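Local coordinates for MutT/nudix family protein (Streptococcus pneumoniae, PDB 4HFQ) that hydrolyses UDP-linked precursors of peptidoglycan biosynthesis, acting as a Nudix-family UDP-X diphosphatase, at residues Arg12-Thr17 with Asp35-Leu40; Phe131-Phe136 with Tyr143-Phe148; Pro68-Arg73 with Thr107-Lys112. All coordinates share one frame; numbering follows the deposited sequence.

In the fold
The contacts follow one another along the chain in the order 1, 3, 2. Contact 1 pairs helices 3-23 and 27-47 in the N-terminal family region, its centre about 24 Å from that of contact 2 and about 28 Å from that of contact 3. The other two lie in the Nudix domain, centres about 11 Å apart, and share one mixed sheet in which strands 69-78 and 143-153 are parallel neighbours. Contact 3 lays helix 106-118 against that sheet; contact 2 joins strand 143-153 to strand 120-132, which follows the helix. A salt bridge from K145 to D71 ties contacts 2 and 3. All three reach the second subunit, so both regions take part in the dimer.

Contact 1 (Arg12-Thr17 with Asp35-Leu40); sequences RMIAIT and DLRSLL
L40 meets M13 with its two methyl branches doing different work. CD2 lies 3.7 Å from M13 CE, at the tip of a thioether chain bent at chi3 (-69°), and also approaches M13 CB. CD1 reaches the backbone instead, 3.9 Å from M13 O, and comes 4.2 Å from I14 CG1. The L40 and T17 side chains slide past each other in opposite directions, CD1 lying near OG1. In the conformer given, T17 has OG1 anti to its own carbonyl carbon (chi1 -60°), and OG1 bonds M13 O at 2.8 Å; the backbone N of T17 reaches that oxygen from the other face of the carbonyl plane. T17 CG2 packs 3.9 Å from R37 CB. Farther out, the R37 conformer given brings NH2 to 3.8 Å from I14 CG2, while NE forms a salt bridge with D18.

Segments 12-17 and 35-40 run nearly antiparallel (signed crossing angle -157°), axes 9.9 Å apart at closest approach. M13 also packs on M43 of the second subunit, and R12 forms salt bridges with D35 and E101 of the second subunit. The chemistry implies a largely apolar joint: the threonine hydroxyl is satisfied within its own helix, and the R37 charge is probably balanced by D18.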
loop_
_atom_site.group_PDB
_atom_site.type_symbol
_atom_site.label_atom_id
_atom_site.label_comp_id
_atom_site.label_asym_id
_atom_site.label_seq_id
_atom_site.Cartn_x
_atom_site.Cartn_y
_atom_site.Cartn_z
ATOM N N ARG A 12 -8.936 -4.230 -7.287
ATOM C CA ARG A 12 -8.626 -5.493 -6.639
ATOM C C ARG A 12 -8.474 -6.643 -7.643
ATOM O O ARG A 12 -7.538 -7.458 -7.554
ATOM C CB ARG A 12 -9.686 -5.815 -5.576
ATOM C CG ARG A 12 -9.433 -7.109 -4.844
ATOM C CD ARG A 12 -8.167 -7.071 -4.002
ATOM N NE ARG A 12 -7.928 -8.381 -3.411
ATOM C CZ ARG A 12 -6.728 -8.904 -3.187
ATOM N NH1 ARG A 12 -5.597 -8.221 -3.441
ATOM N NH2 ARG A 12 -6.655 -10.137 -2.702
ATOM N N MET A 13 -9.380 -6.712 -8.616
ATOM C CA MET A 13 -9.295 -7.784 -9.609
ATOM C C MET A 13 -8.066 -7.667 -10.495
ATOM O O MET A 13 -7.444 -8.693 -10.833
ATOM C CB MET A 13 -10.561 -7.813 -10.451
ATOM C CG MET A 13 -11.748 -8.272 -9.637
ATOM S SD MET A 13 -13.200 -8.738 -10.587
ATOM C CE MET A 13 -13.667 -7.130 -11.187
ATOM N N ILE A 14 -7.649 -6.444 -10.821
ATOM C CA ILE A 14 -6.390 -6.261 -11.529
ATOM C C ILE A 14 -5.241 -6.828 -10.686
ATOM O O ILE A 14 -4.397 -7.576 -11.185
ATOM C CB ILE A 14 -6.142 -4.775 -11.887
ATOM C CG1 ILE A 14 -7.119 -4.324 -12.987
ATOM C CG2 ILE A 14 -4.685 -4.557 -12.303
ATOM C CD1 ILE A 14 -7.262 -2.821 -13.127
ATOM N N ALA A 15 -5.223 -6.509 -9.396
ATOM C CA ALA A 15 -4.149 -6.977 -8.537
ATOM C C ALA A 15 -4.101 -8.503 -8.418
ATOM O O ALA A 15 -3.021 -9.094 -8.493
ATOM C CB ALA A 15 -4.256 -6.322 -7.172
ATOM N N ILE A 16 -5.253 -9.157 -8.262
ATOM C CA ILE A 16 -5.289 -10.605 -8.146
ATOM C C ILE A 16 -4.817 -11.269 -9.437
ATOM O O ILE A 16 -4.005 -12.211 -9.410
ATOM C CB ILE A 16 -6.700 -11.117 -7.768
ATOM C CG1 ILE A 16 -7.153 -10.577 -6.399
ATOM C CG2 ILE A 16 -6.668 -12.642 -7.776
ATOM C CD1 ILE A 16 -8.648 -10.746 -6.119
ATOM N N THR A 17 -5.319 -10.762 -10.557
ATOM C CA THR A 17 -4.987 -11.306 -11.855
ATOM C C THR A 17 -3.490 -11.170 -12.154
ATOM O O THR A 17 -2.860 -12.105 -12.667
ATOM C CB THR A 17 -5.865 -10.634 -12.925
ATOM O OG1 THR A 17 -7.251 -10.890 -12.637
ATOM C CG2 THR A 17 -5.524 -11.176 -14.291
ATOM N N ASP A 35 -6.879 -14.013 -19.990
ATOM C CA ASP A 35 -8.241 -13.786 -20.465
ATOM C C ASP A 35 -9.031 -12.896 -19.501
ATOM O O ASP A 35 -9.792 -12.035 -19.924
ATOM C CB ASP A 35 -8.942 -15.121 -20.695
ATOM C CG ASP A 35 -8.381 -15.870 -21.883
ATOM O OD1 ASP A 35 -7.663 -15.251 -22.700
ATOM O OD2 ASP A 35 -8.682 -17.084 -21.973
ATOM N N LEU A 36 -8.817 -13.081 -18.194
ATOM C CA LEU A 36 -9.417 -12.202 -17.212
ATOM C C LEU A 36 -8.923 -10.767 -17.384
ATOM O O LEU A 36 -9.721 -9.819 -17.353
ATOM C CB LEU A 36 -9.141 -12.715 -15.788
ATOM C CG LEU A 36 -9.973 -13.934 -15.413
ATOM C CD1 LEU A 36 -9.381 -14.544 -14.161
ATOM C CD2 LEU A 36 -11.447 -13.598 -15.215
ATOM N N ARG A 37 -7.618 -10.598 -17.607
ATOM C CA ARG A 37 -7.074 -9.247 -17.767
ATOM C C ARG A 37 -7.599 -8.572 -19.038
ATOM O O ARG A 37 -7.803 -7.354 -19.064
ATOM C CB ARG A 37 -5.542 -9.241 -17.717
ATOM C CG ARG A 37 -5.009 -7.945 -17.123
ATOM C CD ARG A 37 -3.502 -7.825 -17.208
ATOM N NE ARG A 37 -2.986 -6.921 -16.175
ATOM C CZ ARG A 37 -2.881 -5.602 -16.292
ATOM N NH1 ARG A 37 -3.301 -4.970 -17.382
ATOM N NH2 ARG A 37 -2.372 -4.909 -15.287
ATOM N N SER A 38 -7.834 -9.364 -20.081
ATOM C CA SER A 38 -8.420 -8.832 -21.314
ATOM C C SER A 38 -9.860 -8.361 -21.067
ATOM O O SER A 38 -10.259 -7.296 -21.524
ATOM C CB SER A 38 -8.375 -9.868 -22.424
ATOM O OG SER A 38 -7.034 -10.177 -22.776
ATOM N N LEU A 39 -10.623 -9.133 -20.290
ATOM C CA LEU A 39 -11.977 -8.721 -19.936
ATOM C C LEU A 39 -12.006 -7.497 -19.033
ATOM O O LEU A 39 -12.875 -6.634 -19.181
ATOM C CB LEU A 39 -12.753 -9.871 -19.310
ATOM C CG LEU A 39 -13.261 -10.865 -20.352
ATOM C CD1 LEU A 39 -13.462 -12.211 -19.704
ATOM C CD2 LEU A 39 -14.556 -10.358 -20.986
ATOM N N LEU A 40 -11.074 -7.417 -18.083
ATOM C CA LEU A 40 -11.010 -6.236 -17.228
ATOM C C LEU A 40 -10.760 -4.993 -18.069
ATOM O O LEU A 40 -11.349 -3.954 -17.819
ATOM C CB LEU A 40 -9.939 -6.390 -16.143
ATOM C CG LEU A 40 -10.255 -7.435 -15.073
ATOM C CD1 LEU A 40 -9.032 -7.807 -14.242
ATOM C CD2 LEU A 40 -11.407 -7.043 -14.156
#

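Contact 2 (Phe131-Phe136 with Tyr143-Phe148); sequences FDTNRF and YTKFVF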
loop_
_atom_site.group_PDB
_atom_site.type_symbol
_atom_site.label_atom_id
_atom_site.label_comp_id
_atom_site.label_asym_id
_atom_site.label_seq_id
_atom_site.Cartn_x
_atom_site.Cartn_y
_atom_site.Cartn_z
ATOM N N PHE A 131 -1.473 7.235 5.532
ATOM C CA PHE A 131 -2.853 7.216 5.035
ATOM C C PHE A 131 -3.050 6.201 3.908
ATOM O O PHE A 131 -2.171 6.006 3.058
ATOM C CB PHE A 131 -3.252 8.590 4.470
ATOM C CG PHE A 131 -3.331 9.700 5.483
ATOM C CD1 PHE A 131 -4.252 9.662 6.516
ATOM C CD2 PHE A 131 -2.506 10.809 5.360
ATOM C CE1 PHE A 131 -4.351 10.723 7.419
ATOM C CE2 PHE A 131 -2.597 11.867 6.259
ATOM C CZ PHE A 131 -3.520 11.818 7.287
ATOM N N ASP A 132 -4.240 5.618 3.881
ATOM C CA ASP A 132 -4.688 4.772 2.771
ATOM C C ASP A 132 -5.438 5.660 1.787
ATOM O O ASP A 132 -6.528 6.175 2.119
ATOM C CB ASP A 132 -5.607 3.673 3.320
ATOM C CG ASP A 132 -6.144 2.738 2.252
ATOM O OD1 ASP A 132 -5.755 2.818 1.070
ATOM O OD2 ASP A 132 -6.988 1.917 2.646
ATOM N N THR A 133 -4.918 5.819 0.568
ATOM C CA THR A 133 -5.646 6.661 -0.405
ATOM C C THR A 133 -7.007 6.111 -0.774
ATOM O O THR A 133 -7.901 6.869 -1.166
ATOM C CB THR A 133 -4.851 6.949 -1.685
ATOM O OG1 THR A 133 -4.527 5.705 -2.333
ATOM C CG2 THR A 133 -3.589 7.732 -1.392
ATOM N N ASN A 134 -7.207 4.807 -0.624
ATOM C CA ASN A 134 -8.540 4.259 -0.906
ATOM C C ASN A 134 -9.579 4.807 0.045
ATOM O O ASN A 134 -10.755 4.888 -0.320
ATOM C CB ASN A 134 -8.548 2.726 -0.875
ATOM C CG ASN A 134 -8.130 2.107 -2.187
ATOM O OD1 ASN A 134 -7.515 2.729 -3.041
ATOM N ND2 ASN A 134 -8.440 0.817 -2.339
ATOM N N ARG A 135 -9.156 5.198 1.247
ATOM C CA ARG A 135 -10.060 5.811 2.227
ATOM C C ARG A 135 -10.307 7.291 1.959
ATOM O O ARG A 135 -11.460 7.742 1.979
ATOM C CB ARG A 135 -9.510 5.614 3.646
ATOM C CG ARG A 135 -10.311 6.337 4.734
ATOM C CD ARG A 135 -9.826 5.935 6.121
ATOM N NE ARG A 135 -10.074 4.524 6.402
ATOM C CZ ARG A 135 -11.201 4.051 6.920
ATOM N NH1 ARG A 135 -12.193 4.875 7.230
ATOM N NH2 ARG A 135 -11.355 2.752 7.118
ATOM N N PHE A 136 -9.247 8.040 1.690
ATOM C CA PHE A 136 -9.343 9.509 1.682
ATOM C C PHE A 136 -9.450 10.136 0.311
ATOM O O PHE A 136 -9.949 11.251 0.192
ATOM C CB PHE A 136 -8.144 10.122 2.402
ATOM C CG PHE A 136 -8.180 9.928 3.880
ATOM C CD1 PHE A 136 -8.893 10.816 4.696
ATOM C CD2 PHE A 136 -7.515 8.857 4.470
ATOM C CE1 PHE A 136 -8.931 10.628 6.067
ATOM C CE2 PHE A 136 -7.567 8.663 5.834
ATOM C CZ PHE A 136 -8.265 9.552 6.644
ATOM N N TYR A 143 -2.364 3.849 -2.820
ATOM C CA TYR A 143 -1.103 4.263 -2.224
ATOM C C TYR A 143 -1.141 4.175 -0.714
ATOM O O TYR A 143 -2.174 4.396 -0.081
ATOM C CB TYR A 143 -0.766 5.718 -2.583
ATOM C CG TYR A 143 -0.428 5.939 -4.035
ATOM C CD1 TYR A 143 -1.426 6.109 -4.989
ATOM C CD2 TYR A 143 0.897 6.010 -4.458
ATOM C CE1 TYR A 143 -1.108 6.308 -6.332
ATOM C CE2 TYR A 143 1.224 6.219 -5.794
ATOM C CZ TYR A 143 0.213 6.371 -6.722
ATOM O OH TYR A 143 0.560 6.563 -8.053
ATOM N N THR A 144 0.016 3.835 -0.144
ATOM C CA THR A 144 0.324 4.159 1.258
ATOM C C THR A 144 1.002 5.526 1.252
ATOM O O THR A 144 2.113 5.686 0.736
ATOM C CB THR A 144 1.264 3.118 1.909
ATOM O OG1 THR A 144 2.485 3.055 1.169
ATOM C CG2 THR A 144 0.615 1.721 1.909
ATOM N N LYS A 145 0.309 6.501 1.832
ATOM C CA LYS A 145 0.753 7.883 1.790
ATOM C C LYS A 145 1.403 8.235 3.130
ATOM O O LYS A 145 0.722 8.407 4.149
ATOM C CB LYS A 145 -0.449 8.769 1.455
ATOM C CG LYS A 145 -0.152 10.278 1.467
ATOM C CD LYS A 145 -1.417 11.072 1.098
ATOM C CE LYS A 145 -1.848 10.901 -0.352
ATOM N NZ LYS A 145 -0.932 11.554 -1.335
ATOM N N PHE A 146 2.732 8.265 3.121
ATOM C CA PHE A 146 3.526 8.622 4.314
ATOM C C PHE A 146 3.560 10.141 4.391
ATOM O O PHE A 146 3.898 10.800 3.407
ATOM C CB PHE A 146 4.973 8.161 4.142
ATOM C CG PHE A 146 5.171 6.675 4.146
ATOM C CD1 PHE A 146 5.003 5.940 2.988
ATOM C CD2 PHE A 146 5.568 6.014 5.309
ATOM C CE1 PHE A 146 5.214 4.567 2.969
ATOM C CE2 PHE A 146 5.772 4.638 5.305
ATOM C CZ PHE A 146 5.569 3.912 4.145
ATOM N N VAL A 147 3.236 10.691 5.553
ATOM C CA VAL A 147 3.387 12.132 5.763
ATOM C C VAL A 147 4.386 12.342 6.889
ATOM O O VAL A 147 4.120 11.975 8.042
ATOM C CB VAL A 147 2.058 12.824 6.098
ATOM C CG1 VAL A 147 2.291 14.323 6.152
ATOM C CG2 VAL A 147 0.989 12.473 5.061
ATOM N N PHE A 148 5.544 12.901 6.527
ATOM C CA PHE A 148 6.638 13.135 7.451
ATOM C C PHE A 148 6.633 14.575 7.926
ATOM O O PHE A 148 6.534 15.501 7.120
ATOM C CB PHE A 148 7.978 12.883 6.759
ATOM C CG PHE A 148 8.201 11.448 6.354
ATOM C CD1 PHE A 148 8.698 10.527 7.268
ATOM C CD2 PHE A 148 7.939 11.035 5.052
ATOM C CE1 PHE A 148 8.929 9.202 6.890
ATOM C CE2 PHE A 148 8.180 9.720 4.665
ATOM C CZ PHE A 148 8.667 8.812 5.586
HETATM O O HOH W 1 -2.922 2.048 1.388
#
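T133 holds OG1 between its backbone N and carbonyl carbon (chi1 59°), which turns the hydroxyl oxygen toward Y143 N, while CG2 takes the position beside its own N. OG1 accepts from Y143 N at 2.9 Å in a nearly straight bond (169°) and lies at the edge of the tyrosine ring, near its plane. CG2 packs 3.7 Å from Y143 CB and meets K145 CE, the T133 and K145 side chains crossing at about a right angle. In return T133 N donates to Y143 O at 3.2 Å.

The antiparallel pairing ends here. F131 and K145 form a hydrogen-bonded pair, with K145 N donating to F131 O at 2.8 Å and F131 N donating back to K145 O; D132 and T144 are the adjoining non-hydrogen-bonded pair. D132 is the N-cap of helix 133-136. Its OD1 accepts from N134 N at 3.0 Å, the donor standing above the carboxylate plane, and also from Q142. A water joins Y143 O to OD1, weakly on the aspartate side. On the face shared by F131, K145 and V147, F131 CE2 touches V147 CG2 at 3.8 Å, and the phenyl ring also meets Y201.

K145 NZ has its charged partner in D71 of the neighbouring strand. The chemistry thus implies a strand that passes directly into a helix, with T133 OG1 taking the place of a main-chain acceptor and D132 as N-cap.

Contact 3 (Pro68-Arg73 with Thr107-Lys112); sequences PLMDVR and TENILK. With EDO (1,2-ethanediol), chain Y; SO4 (sulfate ion), chain F; SO4 (sulfate ion), chain H.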
loop_
_atom_site.group_PDB
_atom_site.type_symbol
_atom_site.label_atom_id
_atom_site.label_comp_id
_atom_site.label_asym_id
_atom_site.label_seq_id
_atom_site.Cartn_x
_atom_site.Cartn_y
_atom_site.Cartn_z
ATOM N N PRO A 68 0.147 -2.021 -2.802
ATOM C CA PRO A 68 -0.032 -0.573 -2.722
ATOM C C PRO A 68 1.288 0.145 -3.017
ATOM O O PRO A 68 2.370 -0.363 -2.673
ATOM C CB PRO A 68 -0.498 -0.364 -1.278
ATOM C CG PRO A 68 -1.168 -1.646 -0.909
ATOM C CD PRO A 68 -0.314 -2.695 -1.579
ATOM N N LEU A 69 1.185 1.293 -3.669
ATOM C CA LEU A 69 2.357 2.073 -4.053
ATOM C C LEU A 69 2.725 3.102 -2.997
ATOM O O LEU A 69 1.887 3.495 -2.176
ATOM C CB LEU A 69 2.090 2.769 -5.377
ATOM C CG LEU A 69 1.748 1.871 -6.570
ATOM C CD1 LEU A 69 1.457 2.743 -7.792
ATOM C CD2 LEU A 69 2.889 0.923 -6.860
ATOM N N MET A 70 3.992 3.515 -2.992
ATOM C CA MET A 70 4.467 4.558 -2.079
ATOM C C MET A 70 4.171 5.961 -2.590
ATOM O O MET A 70 4.436 6.288 -3.753
ATOM C CB MET A 70 5.982 4.428 -1.837
ATOM C CG MET A 70 6.587 5.550 -0.987
ATOM S SD MET A 70 8.350 5.337 -0.656
ATOM C CE MET A 70 8.398 3.559 -0.893
ATOM N N ASP A 71 3.601 6.776 -1.709
ATOM C CA ASP A 71 3.571 8.233 -1.890
ATOM C C ASP A 71 4.131 8.832 -0.614
ATOM O O ASP A 71 3.856 8.352 0.501
ATOM C CB ASP A 71 2.135 8.722 -2.138
ATOM C CG ASP A 71 2.041 10.214 -2.335
ATOM O OD1 ASP A 71 2.241 10.679 -3.462
ATOM O OD2 ASP A 71 1.745 10.937 -1.357
ATOM N N VAL A 72 4.972 9.847 -0.779
ATOM C CA VAL A 72 5.565 10.556 0.380
ATOM C C VAL A 72 5.186 12.022 0.356
ATOM O O VAL A 72 5.089 12.626 -0.715
ATOM C CB VAL A 72 7.113 10.386 0.475
ATOM C CG1 VAL A 72 7.467 8.923 0.704
ATOM C CG2 VAL A 72 7.842 10.946 -0.753
ATOM N N ARG A 73 4.956 12.581 1.542
ATOM C CA ARG A 73 4.564 13.981 1.681
ATOM C C ARG A 73 5.292 14.585 2.860
ATOM O O ARG A 73 5.619 13.889 3.831
ATOM C CB ARG A 73 3.060 14.151 1.904
ATOM C CG ARG A 73 2.181 13.661 0.761
ATOM C CD ARG A 73 2.314 14.562 -0.452
ATOM N NE ARG A 73 2.058 13.808 -1.683
ATOM C CZ ARG A 73 2.082 14.330 -2.902
ATOM N NH1 ARG A 73 2.281 15.635 -3.080
ATOM N NH2 ARG A 73 1.879 13.559 -3.956
ATOM N N THR A 107 12.698 8.067 3.940
ATOM C CA THR A 107 13.091 9.425 4.324
ATOM C C THR A 107 13.930 10.087 3.231
ATOM O O THR A 107 13.795 11.285 2.988
ATOM C CB THR A 107 13.793 9.497 5.690
ATOM O OG1 THR A 107 15.051 8.808 5.636
ATOM C CG2 THR A 107 12.904 8.939 6.811
ATOM N N GLU A 108 14.796 9.321 2.564
ATOM C CA GLU A 108 15.588 9.895 1.473
ATOM C C GLU A 108 14.674 10.388 0.358
ATOM O O GLU A 108 14.913 11.444 -0.237
ATOM C CB GLU A 108 16.592 8.888 0.928
ATOM C CG GLU A 108 17.754 8.645 1.869
ATOM C CD GLU A 108 18.515 7.370 1.574
ATOM O OE1 GLU A 108 18.179 6.623 0.620
ATOM O OE2 GLU A 108 19.479 7.106 2.347
ATOM N N ASN A 109 13.605 9.651 0.080
ATOM C CA ASN A 109 12.647 10.070 -0.933
ATOM C C ASN A 109 11.995 11.403 -0.594
ATOM O O ASN A 109 11.933 12.284 -1.450
ATOM C CB ASN A 109 11.584 8.986 -1.130
ATOM C CG ASN A 109 11.897 8.071 -2.294
ATOM O OD1 ASN A 109 12.068 8.535 -3.405
ATOM N ND2 ASN A 109 11.956 6.757 -2.046
ATOM N N ILE A 110 11.549 11.589 0.649
ATOM C CA ILE A 110 10.887 12.855 0.962
ATOM C C ILE A 110 11.886 14.010 0.957
ATOM O O ILE A 110 11.548 15.091 0.497
ATOM C CB ILE A 110 9.996 12.823 2.238
ATOM C CG1 ILE A 110 9.083 14.061 2.283
ATOM C CG2 ILE A 110 10.815 12.734 3.526
ATOM C CD1 ILE A 110 8.274 14.311 1.019
ATOM N N LEU A 111 13.110 13.781 1.428
ATOM C CA LEU A 111 14.105 14.853 1.403
ATOM C C LEU A 111 14.456 15.257 -0.024
ATOM O O LEU A 111 14.620 16.458 -0.307
ATOM C CB LEU A 111 15.363 14.454 2.172
ATOM C CG LEU A 111 15.088 14.289 3.667
ATOM C CD1 LEU A 111 16.333 13.787 4.389
ATOM C CD2 LEU A 111 14.578 15.589 4.292
ATOM N N LYS A 112 14.582 14.281 -0.914
ATOM C CA LYS A 112 14.874 14.545 -2.318
ATOM C C LYS A 112 13.755 15.388 -2.929
ATOM O O LYS A 112 14.017 16.417 -3.581
ATOM C CB LYS A 112 15.061 13.224 -3.081
ATOM C CG LYS A 112 15.280 13.378 -4.582
ATOM C CD LYS A 112 15.538 12.014 -5.214
ATOM C CE LYS A 112 15.907 12.114 -6.685
ATOM N NZ LYS A 112 14.699 12.372 -7.498
HETATM C C1 EDO Y . 4.699 1.162 0.903
HETATM O O1 EDO Y . 5.376 -0.002 1.394
HETATM C C2 EDO Y . 3.870 0.795 -0.347
HETATM O O2 EDO Y . 4.676 0.321 -1.492
HETATM S S SO4 F . 3.538 17.889 -5.971
HETATM O O1 SO4 F . 3.206 18.754 -7.132
HETATM O O2 SO4 F . 4.537 16.884 -6.406
HETATM O O3 SO4 F . 4.089 18.703 -4.870
HETATM O O4 SO4 F . 2.324 17.201 -5.478
HETATM S S SO4 H . 17.031 10.025 -9.852
HETATM O O1 SO4 H . 16.778 9.365 -11.151
HETATM O O2 SO4 H . 16.680 11.467 -9.959
HETATM O O3 SO4 H . 16.181 9.379 -8.832
HETATM O O4 SO4 H . 18.458 9.908 -9.505
#
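V72 of strand 69-78 packs on I110 of helix 106-118, and next to V72 in that strand R73 carries the main flat group, a guanidinium engaged at its edge. In this Nudix fold the helix probably carries much of the second half of the Nudix box, with K112 at the position of its arginine. NE and NH2 grip the D71 carboxylate side-on, each oxygen using its syn lone pair: NE donates to OD2 at 2.9 Å, in the guanidinium plane, and NH2 to OD1, which lies slightly out of that plane; together they make a salt bridge. Elsewhere on the edge, NH1 donates in plane to O4 of a sulfate, probably from the crystallisation liquor, at 2.9 Å, and also bonds L95 O. Segment 107-112 crosses 69-73 at -54°, axes 8.0 Å apart at closest approach.

The CB of R73 points away from this helix, those of M70 and V72 toward it. D71 OD2 has a second partner in K145. M70 SD comes only loosely, 4.1 Å in the conformer given, to N109 ND2, whereas N109 OD1 accepts from E101 N. V72 slides past I110 in the opposite direction, its CG2 3.8 Å from I110 CD1. I110 also touches V124 and F148 of the sheet. Chi1 (-166°) sets I110 CG1 anti to its backbone N, near R73 O, and chi2 (52°) turns CD1 in to 3.5 Å from R73 C.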